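Local coordinates for protein serine-pyruvate aminotransferase (AgxT) (Sulfolobus solfataricus, PDB 3ZRP) that probably transfers amino groups from serine to pyruvate, and from alanine to glyoxylate, using a pyridoxal 5'-phosphate cofactor, at residues D90-I95 against L159-G164; V131-V136 against E144-V149. All blocks are in the same frame, centred on the assembly; numbering follows the deposited sequence. Where two conformers were deposited one is given.

How the interactions relate
Both interactions are buried packings of a helix on the central, mostly parallel sheet of the cofactor-binding domain, and they use neighbouring strands of it: 157-163 in interaction 1, 128-134 in interaction 2. The strands are joined directly, with Leu133 N probably hydrogen-bonded to Val161 O and His135 N to Asp163 O. Helix 146-153 leads on into strand 157-163, and along the chain interaction 2 is nested inside the loop that interaction 1 closes. Their chemistry differs. Interaction 1 has no hydrogen bond between its segments and sets one indole beside a carboxylate that meets the cofactor; interaction 2 combines aliphatic packing, a backbone hydrogen bond and a bridging water.

Interaction 1 (D90-I95 against L159-G164); sequences DRWEQI and LIVVDG. With PLP (pyridoxal-5'-phosphate), chain C.
Trp92, on helix 87-96, sends its indole onto strand 157-163, where it meets Val161 and Asp163, alternate residues whose side chains leave the same face of the strand. Followed outward from CB, the tryptophan reaches from helix to strand: CG lies anti to the carbonyl carbon (chi1 -76°), which carries the ring to the sheet. At the five-membered ring, NE1 comes to 4.0 Å from Asp163 CB. The six-membered ring makes the closer contacts, CZ2 lying 3.9 Å from Asp163 CB and CH2, in the conformer given, 3.7 Å from Val161 CG2. A wide flat side chain suits this place, because a single residue can bridge helix and strand; Met67, Ala132 and Leu184 also pack on it.

Beyond its CB, Asp163 turns from the indole to the cofactor, its carboxylate plane 80° from the ring plane. OD2 stands 2.8 Å from PLP N1, while OD1 accepts a hydrogen bond from the backbone N of Val165, which helps fix the rotation of the group. An asparagine here would probably leave the pyridine nitrogen without its carboxylate partner. The aspartate thus has an apolar stem packed on tryptophan and a carboxylate end at the cofactor, a pairing that in aminotransferases of this fold type is understood to favour a protonated pyridine nitrogen and so the ring's role as an electron sink.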
loop_
_atom_site.group_PDB
_atom_site.type_symbol
_atom_site.label_atom_id
_atom_site.label_comp_id
_atom_site.label_asym_id
_atom_site.label_seq_id
_atom_site.Cartn_x
_atom_site.Cartn_y
_atom_site.Cartn_z
ATOM N N ASP A 90 17.151 9.652 9.774
ATOM C CA ASP A 90 17.198 8.671 10.836
ATOM C C ASP A 90 16.353 7.436 10.519
ATOM O O ASP A 90 16.641 6.346 11.012
ATOM C CB ASP A 90 16.752 9.305 12.160
ATOM C CG ASP A 90 17.787 10.308 12.706
ATOM O OD1 ASP A 90 18.942 10.381 12.228
ATOM O OD2 ASP A 90 17.434 11.055 13.601
ATOM N N ARG A 91 15.306 7.608 9.718
ATOM C CA ARG A 91 14.476 6.463 9.330
ATOM C C ARG A 91 15.271 5.392 8.565
ATOM O O ARG A 91 14.993 4.202 8.707
ATOM C CB ARG A 91 13.198 6.908 8.583
ATOM C CG ARG A 91 12.324 5.781 8.029
ATOM C CD ARG A 91 10.903 6.279 7.738
ATOM N NE ARG A 91 10.285 6.605 9.033
ATOM C CZ ARG A 91 8.986 6.754 9.260
ATOM N NH1 ARG A 91 8.095 6.591 8.289
ATOM N NH2 ARG A 91 8.575 7.030 10.490
ATOM N N TRP A 92 16.242 5.789 7.743
ATOM C CA TRP A 92 17.106 4.803 7.124
ATOM C C TRP A 92 17.736 3.877 8.197
ATOM O O TRP A 92 17.731 2.651 8.048
ATOM C CB TRP A 92 18.250 5.473 6.349
ATOM C CG TRP A 92 17.946 6.091 5.018
ATOM C CD1 TRP A 92 18.104 7.405 4.693
ATOM C CD2 TRP A 92 17.508 5.429 3.822
ATOM N NE1 TRP A 92 17.773 7.608 3.377
ATOM C CE2 TRP A 92 17.391 6.410 2.823
ATOM C CE3 TRP A 92 17.170 4.099 3.512
ATOM C CZ2 TRP A 92 16.997 6.109 1.512
ATOM C CZ3 TRP A 92 16.757 3.790 2.212
ATOM C CH2 TRP A 92 16.665 4.797 1.226
ATOM N N GLU A 93 18.271 4.470 9.261
ATOM C CA GLU A 93 18.853 3.711 10.381
ATOM C C GLU A 93 17.817 2.799 11.080
ATOM O O GLU A 93 18.119 1.631 11.379
ATOM C CB GLU A 93 19.517 4.652 11.415
ATOM C CG GLU A 93 20.252 3.912 12.513
ATOM C CD GLU A 93 20.858 4.790 13.577
ATOM O OE1 GLU A 93 20.271 5.838 13.936
ATOM O OE2 GLU A 93 21.938 4.403 14.073
ATOM N N GLN A 94 16.617 3.327 11.322
ATOM C CA GLN A 94 15.530 2.531 11.948
ATOM C C GLN A 94 15.156 1.305 11.098
ATOM O O GLN A 94 14.995 0.193 11.645
ATOM C CB GLN A 94 14.308 3.397 12.285
ATOM C CG GLN A 94 14.622 4.460 13.356
ATOM C CD GLN A 94 15.129 3.832 14.634
ATOM O OE1 GLN A 94 16.302 3.999 15.020
ATOM N NE2 GLN A 94 14.262 3.051 15.284
ATOM N N ILE A 95 15.055 1.505 9.781
ATOM C CA ILE A 95 14.819 0.411 8.828
ATOM C C ILE A 95 15.969 -0.614 8.869
ATOM O O ILE A 95 15.728 -1.820 9.086
ATOM C CB ILE A 95 14.630 0.934 7.378
ATOM C CG1 ILE A 95 13.353 1.780 7.248
ATOM C CG2 ILE A 95 14.638 -0.221 6.351
ATOM C CD1 ILE A 95 13.274 2.587 5.916
ATOM N N LEU A 159 27.202 1.803 -4.162
ATOM C CA LEU A 159 25.801 2.188 -4.408
ATOM C C LEU A 159 25.432 3.485 -3.700
ATOM O O LEU A 159 25.814 3.695 -2.558
ATOM C CB LEU A 159 24.846 1.068 -3.947
ATOM C CG LEU A 159 24.875 -0.275 -4.672
ATOM C CD1 LEU A 159 23.984 -1.324 -3.938
ATOM C CD2 LEU A 159 24.427 -0.115 -6.129
ATOM N N ILE A 160 24.678 4.347 -4.385
ATOM C CA ILE A 160 24.157 5.575 -3.755
ATOM C C ILE A 160 22.634 5.640 -3.930
ATOM O O ILE A 160 22.126 5.499 -5.042
ATOM C CB ILE A 160 24.842 6.842 -4.351
ATOM C CG1 ILE A 160 26.371 6.788 -4.119
ATOM C CG2 ILE A 160 24.340 8.132 -3.690
ATOM C CD1 ILE A 160 27.111 7.835 -4.949
ATOM N N VAL A 161 21.941 5.809 -2.805
ATOM C CA VAL A 161 20.492 5.924 -2.790
ATOM C C VAL A 161 20.099 7.293 -2.239
ATOM O O VAL A 161 20.730 7.811 -1.292
ATOM C CB VAL A 161 19.797 4.745 -2.021
ATOM C CG1 VAL A 161 20.340 3.387 -2.499
ATOM C CG2 VAL A 161 19.938 4.879 -0.501
ATOM N N VAL A 162 19.072 7.887 -2.837
ATOM C CA VAL A 162 18.599 9.210 -2.390
ATOM C C VAL A 162 17.115 9.139 -2.110
ATOM O O VAL A 162 16.342 8.732 -2.970
ATOM C CB VAL A 162 18.836 10.310 -3.450
ATOM C CG1 VAL A 162 18.370 11.677 -2.938
ATOM C CG2 VAL A 162 20.343 10.354 -3.899
ATOM N N ASP A 163 16.732 9.487 -0.881
ATOM C CA ASP A 163 15.341 9.661 -0.528
ATOM C C ASP A 163 14.893 11.041 -1.024
ATOM O O ASP A 163 15.244 12.066 -0.419
ATOM C CB ASP A 163 15.210 9.532 0.996
ATOM C CG ASP A 163 13.865 10.041 1.549
ATOM O OD1 ASP A 163 12.914 10.368 0.817
ATOM O OD2 ASP A 163 13.780 10.143 2.779
ATOM N N GLY A 164 14.164 11.048 -2.150
ATOM C CA GLY A 164 13.526 12.246 -2.702
ATOM C C GLY A 164 12.023 12.334 -2.486
ATOM O O GLY A 164 11.313 12.938 -3.283
HETATM N N1 PLP C . 11.168 10.565 3.630
HETATM C C2 PLP C . 10.784 11.886 3.682
HETATM C C2A PLP C . 11.807 12.950 3.381
HETATM C C3 PLP C . 9.451 12.237 3.990
HETATM O O3 PLP C . 9.115 13.418 3.992
HETATM C C4 PLP C . 8.500 11.243 4.247
HETATM C C4A PLP C . 7.054 11.656 4.541
HETATM C C5 PLP C . 8.940 9.902 4.210
HETATM C C6 PLP C . 10.267 9.565 3.874
HETATM C C5A PLP C . 8.027 8.742 4.481
HETATM O O4P PLP C . 7.019 8.550 3.485
HETATM P P PLP C . 5.678 7.749 3.754
HETATM O O1P PLP C . 4.996 7.849 2.425
HETATM O O2P PLP C . 5.029 8.545 4.836
HETATM O O3P PLP C . 6.149 6.394 4.151
#

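Interaction 2 (V131-V136 against E144-V149); sequences VALTHV and EPVKDV
In the conformer given, Val146 lies against the imidazole of His135, its CG2 over one face of the ring. The methyl carbon is 3.8 Å from the ring centroid and 18° off the normal, a CH-pi contact displaced toward the rim. With CG anti to the backbone N (chi1 -162°), the histidine swings its ring to the first turn of helix 146-153, where it crosses the valine at about a right angle. The other methyl of Val146, CG1, packs 4.0 Å from Leu133 CD1. One turn on, Val149 CG1 reaches tip to tip toward Leu133 CD2, also at 4.0 Å. Leucine suits the strand position because its two branches can meet both valines, and the short, branched valines let the helix lie close to the sheet.

Backbone and water position this first shell. Glu144 N donates to His135 O at 2.9 Å, with an N-H...O angle of 152°, joining the chain just beyond strand 128-134 to the approach of the helix. A water donates to Glu144 O at 2.8 Å and is hydrogen-bonded to His135 NE2 at 3.0 Å. Pro145, centre of an inverse gamma turn, occupies the N-cap position. The carboxylate of Glu144 leads away from the strand, and its OE1 is hydrogen-bonded to Asn85.

Farther out, Val162 of the next strand touches His135, and Trp178 packs on Val146. Helix 146-153 lies in the connection between the neighbouring parallel strands 128-134 and 157-163, a beta-alpha-beta crossover. Imidazole thus serves here as both an apolar surface and a polar link: its face takes a methyl group while NE2 meets water, so a buried histidine can join the hydrophobic helix-sheet interface to the hydrogen-bonded turn.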
loop_
_atom_site.group_PDB
_atom_site.type_symbol
_atom_site.label_atom_id
_atom_site.label_comp_id
_atom_site.label_asym_id
_atom_site.label_seq_id
_atom_site.Cartn_x
_atom_site.Cartn_y
_atom_site.Cartn_z
ATOM N N VAL A 131 25.637 4.191 0.308
ATOM C CA VAL A 131 25.462 5.475 0.960
ATOM C C VAL A 131 24.019 5.961 0.740
ATOM O O VAL A 131 23.536 5.993 -0.386
ATOM C CB VAL A 131 26.477 6.542 0.431
ATOM C CG1 VAL A 131 26.250 7.874 1.156
ATOM C CG2 VAL A 131 27.914 6.033 0.634
ATOM N N ALA A 132 23.357 6.331 1.835
ATOM C CA ALA A 132 21.989 6.837 1.807
ATOM C C ALA A 132 21.959 8.326 2.105
ATOM O O ALA A 132 22.463 8.782 3.159
ATOM C CB ALA A 132 21.085 6.073 2.839
ATOM N N LEU A 133 21.328 9.076 1.199
ATOM C CA LEU A 133 21.163 10.527 1.338
ATOM C C LEU A 133 19.666 10.875 1.440
ATOM O O LEU A 133 18.820 10.105 0.973
ATOM C CB LEU A 133 21.764 11.225 0.124
ATOM C CG LEU A 133 23.204 10.934 -0.318
ATOM C CD1 LEU A 133 23.526 11.846 -1.502
ATOM C CD2 LEU A 133 24.183 11.195 0.815
ATOM N N THR A 134 19.349 12.027 2.041
ATOM C CA THR A 134 17.993 12.597 1.985
ATOM C C THR A 134 18.047 13.886 1.198
ATOM O O THR A 134 18.738 14.842 1.630
ATOM C CB THR A 134 17.478 12.926 3.399
ATOM O OG1 THR A 134 17.710 11.805 4.254
ATOM C CG2 THR A 134 15.968 13.286 3.389
ATOM N N HIS A 135 17.296 13.965 0.088
ATOM C CA HIS A 135 17.339 15.197 -0.729
ATOM C C HIS A 135 16.770 16.401 0.040
ATOM O O HIS A 135 17.438 17.433 0.206
ATOM C CB HIS A 135 16.676 15.005 -2.078
ATOM C CG HIS A 135 17.049 16.045 -3.086
ATOM N ND1 HIS A 135 16.669 15.962 -4.408
ATOM C CD2 HIS A 135 17.830 17.155 -2.981
ATOM C CE1 HIS A 135 17.176 16.991 -5.070
ATOM N NE2 HIS A 135 17.879 17.732 -4.225
ATOM N N VAL A 136 15.542 16.263 0.549
ATOM C CA VAL A 136 14.983 17.283 1.432
ATOM C C VAL A 136 14.538 16.599 2.712
ATOM O O VAL A 136 13.729 15.688 2.655
ATOM C CB VAL A 136 13.785 17.996 0.760
ATOM C CG1 VAL A 136 13.015 18.861 1.779
ATOM C CG2 VAL A 136 14.249 18.825 -0.450
ATOM N N GLU A 144 19.798 18.826 1.120
ATOM C CA GLU A 144 21.180 18.382 1.046
ATOM C C GLU A 144 21.637 18.642 -0.389
ATOM O O GLU A 144 20.868 18.386 -1.321
ATOM C CB GLU A 144 21.241 16.870 1.352
ATOM C CG GLU A 144 22.659 16.234 1.305
ATOM C CD GLU A 144 23.580 16.634 2.449
ATOM O OE1 GLU A 144 23.161 17.118 3.498
ATOM O OE2 GLU A 144 24.800 16.473 2.303
ATOM N N PRO A 145 22.887 19.148 -0.581
ATOM C CA PRO A 145 23.445 19.316 -1.936
ATOM C C PRO A 145 23.927 17.991 -2.517
ATOM O O PRO A 145 25.134 17.697 -2.568
ATOM C CB PRO A 145 24.625 20.286 -1.729
ATOM C CG PRO A 145 25.034 20.107 -0.311
ATOM C CD PRO A 145 23.768 19.708 0.460
ATOM N N VAL A 146 22.965 17.244 -3.031
ATOM C CA VAL A 146 23.193 15.877 -3.464
ATOM C C VAL A 146 24.177 15.770 -4.611
ATOM O O VAL A 146 25.070 14.914 -4.545
ATOM C CB VAL A 146 21.856 15.094 -3.703
ATOM C CG1 VAL A 146 21.137 14.887 -2.357
ATOM C CG2 VAL A 146 20.953 15.805 -4.676
ATOM N N LYS A 147 24.056 16.633 -5.629
ATOM C CA LYS A 147 25.009 16.634 -6.734
ATOM C C LYS A 147 26.431 16.776 -6.198
ATOM O O LYS A 147 27.293 15.955 -6.519
ATOM C CB LYS A 147 24.682 17.722 -7.754
ATOM C CG LYS A 147 25.665 17.811 -8.916
ATOM C CD LYS A 147 25.358 18.997 -9.831
ATOM C CE LYS A 147 25.269 20.334 -9.082
ATOM N NZ LYS A 147 26.581 20.832 -8.575
ATOM N N ASP A 148 26.662 17.794 -5.362
ATOM C CA ASP A 148 27.989 18.036 -4.770
ATOM C C ASP A 148 28.509 16.874 -3.913
ATOM O O ASP A 148 29.690 16.515 -3.999
ATOM C CB ASP A 148 27.980 19.310 -3.941
ATOM C CG ASP A 148 27.783 20.567 -4.786
ATOM O OD1 ASP A 148 27.851 20.509 -6.033
ATOM O OD2 ASP A 148 27.552 21.623 -4.175
ATOM N N VAL A 149 27.636 16.288 -3.089
ATOM C CA VAL A 149 28.006 15.086 -2.314
ATOM C C VAL A 149 28.407 13.926 -3.221
ATOM O O VAL A 149 29.455 13.301 -3.013
ATOM C CB VAL A 149 26.868 14.623 -1.359
ATOM C CG1 VAL A 149 27.246 13.304 -0.684
ATOM C CG2 VAL A 149 26.576 15.678 -0.329
HETATM O O HOH W 1 20.235 19.547 -3.773
#